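Local coordinates for protein binary enterotoxin of Clostridium perfringens component a (Clostridium perfringens, PDB 5WTZ) that binds NAD+ and, as an actin-specific ADP-ribosylating enterotoxin, modifies actin with ADP-ribose taken from it, at residues I296-M301 with I359-L364. Residues are numbered along the deposited sequence; the frame is centred on the assembly and turned at random.
Sequences ITYRRM and ILRLHL. With NAD (nicotinamide-adenine-dinucleotide), chain B.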
loop_
_atom_site.group_PDB
_atom_site.type_symbol
_atom_site.label_atom_id
_atom_site.label_comp_id
_atom_site.label_asym_id
_atom_site.label_seq_id
_atom_site.Cartn_x
_atom_site.Cartn_y
_atom_site.Cartn_z
ATOM N N ILE A 296 -4.169 6.802 3.507
ATOM C CA ILE A 296 -3.147 6.573 2.494
ATOM C C ILE A 296 -3.213 7.697 1.448
ATOM O O ILE A 296 -4.291 8.027 0.951
ATOM C CB ILE A 296 -3.328 5.201 1.799
ATOM C CG1 ILE A 296 -3.163 4.051 2.814
ATOM C CG2 ILE A 296 -2.361 5.092 0.626
ATOM C CD1 ILE A 296 -1.874 4.158 3.667
ATOM N N THR A 297 -2.073 8.303 1.119
ATOM C CA THR A 297 -2.045 9.282 0.033
ATOM C C THR A 297 -0.853 8.996 -0.896
ATOM O O THR A 297 0.014 8.201 -0.561
ATOM C CB THR A 297 -1.997 10.729 0.566
ATOM O OG1 THR A 297 -2.301 11.635 -0.503
ATOM C CG2 THR A 297 -0.622 11.062 1.219
ATOM N N TYR A 298 -0.827 9.638 -2.060
ATOM C CA TYR A 298 0.101 9.282 -3.144
ATOM C C TYR A 298 0.879 10.470 -3.704
ATOM O O TYR A 298 0.441 11.610 -3.632
ATOM C CB TYR A 298 -0.664 8.613 -4.300
ATOM C CG TYR A 298 -1.435 7.360 -3.917
ATOM C CD1 TYR A 298 -2.749 7.446 -3.432
ATOM C CD2 TYR A 298 -0.855 6.099 -4.039
ATOM C CE1 TYR A 298 -3.457 6.297 -3.081
ATOM C CE2 TYR A 298 -1.550 4.943 -3.694
ATOM C CZ TYR A 298 -2.834 5.052 -3.204
ATOM O OH TYR A 298 -3.507 3.906 -2.876
ATOM N N ARG A 299 2.025 10.198 -4.316
ATOM C CA ARG A 299 2.786 11.275 -4.940
ATOM C C ARG A 299 3.587 10.712 -6.101
ATOM O O ARG A 299 4.252 9.686 -5.952
ATOM C CB ARG A 299 3.728 11.956 -3.934
ATOM C CG ARG A 299 4.546 13.098 -4.554
ATOM C CD ARG A 299 5.405 13.844 -3.513
ATOM N NE ARG A 299 6.438 14.585 -4.230
ATOM C CZ ARG A 299 6.213 15.695 -4.924
ATOM N NH1 ARG A 299 4.991 16.238 -4.951
ATOM N NH2 ARG A 299 7.209 16.285 -5.584
ATOM N N ARG A 300 3.490 11.368 -7.253
ATOM C CA ARG A 300 4.374 11.097 -8.375
ATOM C C ARG A 300 5.632 11.915 -8.138
ATOM O O ARG A 300 5.616 13.146 -8.228
ATOM C CB ARG A 300 3.680 11.441 -9.688
ATOM C CG ARG A 300 2.351 10.682 -9.869
ATOM C CD ARG A 300 2.580 9.164 -9.789
ATOM N NE ARG A 300 1.355 8.353 -9.724
ATOM C CZ ARG A 300 1.089 7.338 -10.546
ATOM N NH1 ARG A 300 1.926 7.041 -11.527
ATOM N NH2 ARG A 300 -0.025 6.633 -10.421
ATOM N N MET A 301 6.710 11.240 -7.756
ATOM C CA MET A 301 7.920 11.921 -7.305
ATOM C C MET A 301 8.903 12.014 -8.461
ATOM O O MET A 301 8.983 11.105 -9.285
ATOM C CB MET A 301 8.568 11.179 -6.122
ATOM C CG MET A 301 7.599 10.756 -5.001
ATOM S SD MET A 301 8.378 9.657 -3.787
ATOM C CE MET A 301 9.270 10.815 -2.807
ATOM N N ILE A 359 6.584 6.275 -7.419
ATOM C CA ILE A 359 5.238 6.477 -6.893
ATOM C C ILE A 359 5.196 6.310 -5.375
ATOM O O ILE A 359 5.266 5.189 -4.847
ATOM C CB ILE A 359 4.235 5.501 -7.536
ATOM C CG1 ILE A 359 4.362 5.539 -9.060
ATOM C CG2 ILE A 359 2.816 5.811 -7.065
ATOM C CD1 ILE A 359 3.556 4.458 -9.793
ATOM N N LEU A 360 5.086 7.431 -4.673
ATOM C CA LEU A 360 4.944 7.408 -3.221
ATOM C C LEU A 360 3.584 6.839 -2.854
ATOM O O LEU A 360 2.562 7.258 -3.393
ATOM C CB LEU A 360 5.107 8.812 -2.634
ATOM C CG LEU A 360 5.244 8.837 -1.108
ATOM C CD1 LEU A 360 6.524 8.132 -0.681
ATOM C CD2 LEU A 360 5.200 10.300 -0.611
ATOM N N ARG A 361 3.574 5.839 -1.980
ATOM C CA ARG A 361 2.322 5.413 -1.357
ATOM C C ARG A 361 2.484 5.618 0.136
ATOM O O ARG A 361 3.049 4.772 0.840
ATOM C CB ARG A 361 1.973 3.959 -1.703
ATOM C CG ARG A 361 0.645 3.485 -1.083
ATOM C CD ARG A 361 0.037 2.277 -1.814
ATOM N NE ARG A 361 0.897 1.092 -1.712
ATOM C CZ ARG A 361 0.676 -0.064 -2.338
ATOM N NH1 ARG A 361 -0.370 -0.213 -3.138
ATOM N NH2 ARG A 361 1.525 -1.074 -2.188
ATOM N N LEU A 362 2.003 6.773 0.593
ATOM C CA LEU A 362 2.317 7.301 1.918
ATOM C C LEU A 362 1.227 7.023 2.942
ATOM O O LEU A 362 0.060 7.384 2.739
ATOM C CB LEU A 362 2.554 8.809 1.829
ATOM C CG LEU A 362 2.921 9.525 3.136
ATOM C CD1 LEU A 362 4.320 9.081 3.696
ATOM C CD2 LEU A 362 2.813 11.042 2.933
ATOM N N HIS A 363 1.621 6.401 4.043
ATOM C CA HIS A 363 0.761 6.245 5.215
ATOM C C HIS A 363 0.833 7.539 6.012
ATOM O O HIS A 363 1.854 7.814 6.646
ATOM C CB HIS A 363 1.202 5.057 6.074
ATOM C CG HIS A 363 0.342 4.829 7.284
ATOM N ND1 HIS A 363 0.737 4.033 8.335
ATOM C CD2 HIS A 363 -0.887 5.293 7.607
ATOM C CE1 HIS A 363 -0.210 4.020 9.259
ATOM N NE2 HIS A 363 -1.203 4.782 8.845
ATOM N N LEU A 364 -0.242 8.329 5.948
ATOM C CA LEU A 364 -0.329 9.648 6.562
ATOM C C LEU A 364 -1.105 9.557 7.869
ATOM O O LEU A 364 -2.330 9.410 7.854
ATOM C CB LEU A 364 -1.010 10.635 5.594
ATOM C CG LEU A 364 -1.125 12.108 5.993
ATOM C CD1 LEU A 364 0.267 12.663 6.261
ATOM C CD2 LEU A 364 -1.810 12.919 4.898
HETATM P PA NAD B . 7.313 19.939 -6.359
HETATM O O1A NAD B . 7.682 21.358 -5.997
HETATM O O2A NAD B . 7.068 18.924 -5.282
HETATM O O5B NAD B . 8.437 19.313 -7.331
HETATM C C5B NAD B . 9.106 20.070 -8.346
HETATM C C4B NAD B . 10.458 19.443 -8.627
HETATM O O4B NAD B . 11.243 19.533 -7.430
HETATM C C3B NAD B . 10.341 17.966 -8.991
HETATM O O3B NAD B . 11.321 17.666 -9.998
HETATM C C2B NAD B . 10.675 17.258 -7.685
HETATM O O2B NAD B . 11.262 15.969 -7.890
HETATM C C1B NAD B . 11.635 18.225 -7.001
HETATM N N9A NAD B . 11.480 18.112 -5.537
HETATM C C8A NAD B . 10.350 18.290 -4.828
HETATM N N7A NAD B . 10.581 18.089 -3.500
HETATM C C5A NAD B . 11.872 17.758 -3.372
HETATM C C6A NAD B . 12.776 17.415 -2.256
HETATM N N6A NAD B . 12.312 17.381 -0.987
HETATM N N1A NAD B . 14.064 17.115 -2.552
HETATM C C2A NAD B . 14.533 17.154 -3.811
HETATM N N3A NAD B . 13.768 17.473 -4.873
HETATM C C4A NAD B . 12.456 17.765 -4.710
HETATM O O3 NAD B . 5.994 20.033 -7.267
HETATM P PN NAD B . 5.334 18.920 -8.221
HETATM O O1N NAD B . 4.841 17.789 -7.345
HETATM O O2N NAD B . 6.274 18.665 -9.375
HETATM O O5D NAD B . 4.093 19.780 -8.778
HETATM C C5D NAD B . 3.168 20.422 -7.901
HETATM C C4D NAD B . 1.938 20.826 -8.693
HETATM O O4D NAD B . 1.161 19.664 -8.988
HETATM C C3D NAD B . 1.035 21.702 -7.847
HETATM O O3D NAD B . 0.210 22.468 -8.743
HETATM C C2D NAD B . 0.184 20.699 -7.100
HETATM O O2D NAD B . -1.088 21.249 -6.740
HETATM C C1D NAD B . 0.071 19.531 -8.083
HETATM N N1N NAD B . 0.132 18.202 -7.441
HETATM C C2N NAD B . 1.138 17.345 -7.713
HETATM C C3N NAD B . 1.183 16.088 -7.100
HETATM C C7N NAD B . 2.287 15.107 -7.388
HETATM O O7N NAD B . 3.410 15.475 -7.755
HETATM N N7N NAD B . 1.971 13.829 -7.257
HETATM C C4N NAD B . 0.186 15.695 -6.215
HETATM C C5N NAD B . -0.835 16.594 -5.951
HETATM C C6N NAD B . -0.833 17.841 -6.582
HETATM O O HOH W 1 -3.062 1.307 -2.984
#
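R300 sets CG anti to its carbonyl carbon (chi1 -57°), and a bend at chi2 turns CD. Its guanidinium lies beside I359, whose CD1 sits over one face toward the rim, 3.5 Å from R300 NH1, while R300 NH2 is hydrogen-bonded to the backbone oxygens of S347 and F61. On the same face of the sheet, Y298 and R361 run side by side: the aliphatic part of R361 passes the ring, with R361 CD 3.6 Å from Y298 CE2, and I296 CG2 also touches R361 CG. One water links their polar ends, donating to Y298 OH (2.6 Å) and accepting from R361 NH1, while N215 also bonds that hydroxyl and D138 and D417 form salt bridges with R361. Across the opposite face, T297 CG2 packs on L362 CD2, and M301 SD lies against L360 CB at 3.6 Å.

Between these layers the strands pair antiparallel. T297 and L362 exchange two backbone hydrogen bonds, as do R299 and L360; within the second pair, R299 N to L360 O is the longer at 3.1 Å, whereas L360 N to R299 O is 2.7 Å.

R299 points its CG anti to the backbone N, and the chain stays extended as far as NE, with the guanidinium off the sheet at NAD. R299 NH1 donates to NAD O1N at 2.9 Å, and R299 NH2 makes a weak bond to NAD O2A, so one arginine touches both phosphates; E305 pairs with its NE. In this ADP-ribosyltransferase domain, the two R299–L360 backbone bonds probably help to hold the backbone from which R299 reaches NAD, and the arginine's positive charge probably helps to offset the negative charge of the pyrophosphate.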